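Local coordinates for VirX1 (Cyanophage Syn10, PDB 6QGM), which is a viral halogenase of the tryptophan halogenase family that iodinates diverse substrates, probably with the help of a flavin, at residues I79-F84 with E90-P95. Residues are numbered along the deposited sequence; the frame is centred on the assembly and turned at random.
Sequences IRFTNF and EVFEYP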
loop_
_atom_site.group_PDB
_atom_site.type_symbol
_atom_site.label_atom_id
_atom_site.label_comp_id
_atom_site.label_asym_id
_atom_site.label_seq_id
_atom_site.Cartn_x
_atom_site.Cartn_y
_atom_site.Cartn_z
ATOM N N ILE B 79 25.742 -13.549 -11.585
ATOM C CA ILE B 79 26.348 -13.853 -10.254
ATOM C C ILE B 79 26.124 -15.341 -9.993
ATOM O O ILE B 79 24.969 -15.791 -10.040
ATOM C CB ILE B 79 25.756 -13.008 -9.117
ATOM C CG1 ILE B 79 25.723 -11.518 -9.460
ATOM C CG2 ILE B 79 26.527 -13.255 -7.835
ATOM C CD1 ILE B 79 25.092 -10.660 -8.387
ATOM N N ARG B 80 27.200 -16.065 -9.708
ATOM C CA ARG B 80 27.175 -17.515 -9.406
ATOM C C ARG B 80 27.303 -17.692 -7.890
ATOM O O ARG B 80 28.149 -17.021 -7.287
ATOM C CB ARG B 80 28.309 -18.200 -10.169
ATOM C CG ARG B 80 28.575 -19.625 -9.728
ATOM C CD ARG B 80 29.513 -20.308 -10.690
ATOM N NE ARG B 80 28.887 -20.361 -12.000
ATOM C CZ ARG B 80 29.530 -20.435 -13.154
ATOM N NH1 ARG B 80 30.844 -20.482 -13.186
ATOM N NH2 ARG B 80 28.850 -20.465 -14.285
ATOM N N PHE B 81 26.485 -18.565 -7.304
ATOM C CA PHE B 81 26.493 -18.899 -5.855
ATOM C C PHE B 81 26.900 -20.362 -5.692
ATOM O O PHE B 81 26.063 -21.271 -5.865
ATOM C CB PHE B 81 25.132 -18.584 -5.229
ATOM C CG PHE B 81 24.776 -17.118 -5.298
ATOM C CD1 PHE B 81 25.350 -16.204 -4.424
ATOM C CD2 PHE B 81 23.892 -16.641 -6.259
ATOM C CE1 PHE B 81 25.031 -14.854 -4.501
ATOM C CE2 PHE B 81 23.568 -15.293 -6.328
ATOM C CZ PHE B 81 24.141 -14.400 -5.454
ATOM N N THR B 82 28.179 -20.563 -5.382
ATOM C CA THR B 82 28.763 -21.866 -4.981
ATOM C C THR B 82 28.692 -21.978 -3.455
ATOM O O THR B 82 29.001 -20.989 -2.776
ATOM C CB THR B 82 30.192 -22.019 -5.513
ATOM O OG1 THR B 82 30.157 -21.771 -6.929
ATOM C CG2 THR B 82 30.798 -23.371 -5.206
ATOM N N ASN B 83 28.231 -23.128 -2.963
ATOM C CA ASN B 83 28.347 -23.594 -1.551
ATOM C C ASN B 83 27.322 -22.903 -0.632
ATOM O O ASN B 83 27.439 -23.083 0.568
ATOM C CB ASN B 83 29.780 -23.399 -1.039
ATOM C CG ASN B 83 30.250 -24.516 -0.137
ATOM O OD1 ASN B 83 29.994 -25.677 -0.405
ATOM N ND2 ASN B 83 30.957 -24.186 0.924
ATOM N N PHE B 84 26.313 -22.213 -1.170
ATOM C CA PHE B 84 25.402 -21.327 -0.402
ATOM C C PHE B 84 24.154 -22.058 0.104
ATOM O O PHE B 84 23.629 -21.647 1.157
ATOM C CB PHE B 84 24.963 -20.117 -1.224
ATOM C CG PHE B 84 25.638 -18.834 -0.811
ATOM C CD1 PHE B 84 26.843 -18.454 -1.383
ATOM C CD2 PHE B 84 25.067 -18.012 0.151
ATOM C CE1 PHE B 84 27.466 -17.283 -0.995
ATOM C CE2 PHE B 84 25.689 -16.836 0.532
ATOM C CZ PHE B 84 26.896 -16.478 -0.033
ATOM N N GLU B 90 27.420 -27.198 -4.367
ATOM C CA GLU B 90 26.246 -26.949 -5.243
ATOM C C GLU B 90 26.278 -25.494 -5.722
ATOM O O GLU B 90 26.718 -24.609 -4.947
ATOM C CB GLU B 90 24.922 -27.251 -4.525
ATOM C CG GLU B 90 24.571 -26.262 -3.420
ATOM C CD GLU B 90 25.365 -26.390 -2.133
ATOM O OE1 GLU B 90 25.854 -27.513 -1.828
ATOM O OE2 GLU B 90 25.479 -25.372 -1.425
ATOM N N VAL B 91 25.780 -25.265 -6.940
ATOM C CA VAL B 91 25.871 -23.966 -7.663
ATOM C C VAL B 91 24.482 -23.565 -8.161
ATOM O O VAL B 91 23.718 -24.433 -8.564
ATOM C CB VAL B 91 26.868 -24.061 -8.829
ATOM C CG1 VAL B 91 27.044 -22.714 -9.507
ATOM C CG2 VAL B 91 28.206 -24.615 -8.384
ATOM N N PHE B 92 24.188 -22.276 -8.123
ATOM C CA PHE B 92 23.019 -21.681 -8.798
ATOM C C PHE B 92 23.402 -20.283 -9.270
ATOM O O PHE B 92 24.377 -19.716 -8.753
ATOM C CB PHE B 92 21.786 -21.745 -7.901
ATOM C CG PHE B 92 21.841 -20.966 -6.614
ATOM C CD1 PHE B 92 21.405 -19.650 -6.558
ATOM C CD2 PHE B 92 22.240 -21.571 -5.437
ATOM C CE1 PHE B 92 21.409 -18.943 -5.360
ATOM C CE2 PHE B 92 22.246 -20.863 -4.244
ATOM C CZ PHE B 92 21.843 -19.550 -4.211
ATOM N N GLU B 93 22.680 -19.776 -10.271
ATOM C CA GLU B 93 22.980 -18.467 -10.889
ATOM C C GLU B 93 21.839 -17.497 -10.582
ATOM O O GLU B 93 20.678 -17.942 -10.396
ATOM C CB GLU B 93 23.182 -18.634 -12.389
ATOM C CG GLU B 93 24.091 -19.794 -12.764
ATOM C CD GLU B 93 25.575 -19.497 -12.925
ATOM O OE1 GLU B 93 25.965 -18.293 -12.928
ATOM O OE2 GLU B 93 26.349 -20.481 -13.057
ATOM N N TYR B 94 22.201 -16.220 -10.475
ATOM C CA TYR B 94 21.329 -15.047 -10.732
ATOM C C TYR B 94 21.858 -14.400 -12.006
ATOM O O TYR B 94 22.749 -13.561 -11.944
ATOM C CB TYR B 94 21.329 -14.091 -9.536
ATOM C CG TYR B 94 20.422 -12.897 -9.665
ATOM C CD1 TYR B 94 19.371 -12.902 -10.570
ATOM C CD2 TYR B 94 20.600 -11.760 -8.887
ATOM C CE1 TYR B 94 18.513 -11.819 -10.686
ATOM C CE2 TYR B 94 19.747 -10.672 -8.987
ATOM C CZ TYR B 94 18.706 -10.700 -9.898
ATOM O OH TYR B 94 17.843 -9.653 -10.031
ATOM N N PRO B 95 21.365 -14.824 -13.199
ATOM C CA PRO B 95 21.807 -14.260 -14.477
ATOM C C PRO B 95 21.148 -12.901 -14.717
ATOM O O PRO B 95 20.090 -12.699 -14.179
ATOM C CB PRO B 95 21.309 -15.294 -15.486
ATOM C CG PRO B 95 20.032 -15.785 -14.867
ATOM C CD PRO B 95 20.328 -15.850 -13.385
#
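Ile79 pairs with Tyr94 and Phe81 with Phe92, each couple closing a ring of two backbone hydrogen bonds between antiparallel strands. Phe81 N reaches Phe92 O at 2.8 Å and Phe92 N returns to Phe81 O at 3.1 Å. Asn83 N then bonds to Glu90 O at 2.9 Å where the chain leaves the strand. Between these rungs, Val91 CA makes a C-H...O contact with Phe81 O.

Aromatic packing dominates the face that carries Ile79, Phe81, Phe92 and Tyr94. Phe92 has CG between its backbone N and carbonyl carbon (chi1 64°), which brings the ring back over the neighbouring strand. Phe81 CB sits over one face of it in a CH-pi contact, 3.7 Å from the ring centroid. The two phenyl planes are tilted by 30° and slid apart with little overlap. Tyr94 CB meets the edge of the Phe81 ring, whose other neighbours include His406 and Ile465.

On the reverse face the charged pair Arg80 and Glu93 run side by side. Bent at chi3, the arginine presents NE and NH2 side-on to a single oxygen, Glu93 OE2, each at 2.8 Å; that oxygen lies in the guanidinium plane, while the carboxylate is turned 85° from it. Glu93 OE1 bonds to Ser78 OG, holding the acid from its other oxygen. Val91 CG1 packs against Arg80 CG at 3.5 Å, and Thr82 OG1 turns to Asp272.

This is a beta hairpin at the margin of a mixed sheet: strand 91-95 is outermost within the chain, and strand 78-82 joins it to strand 270-275 in the halogenase fold.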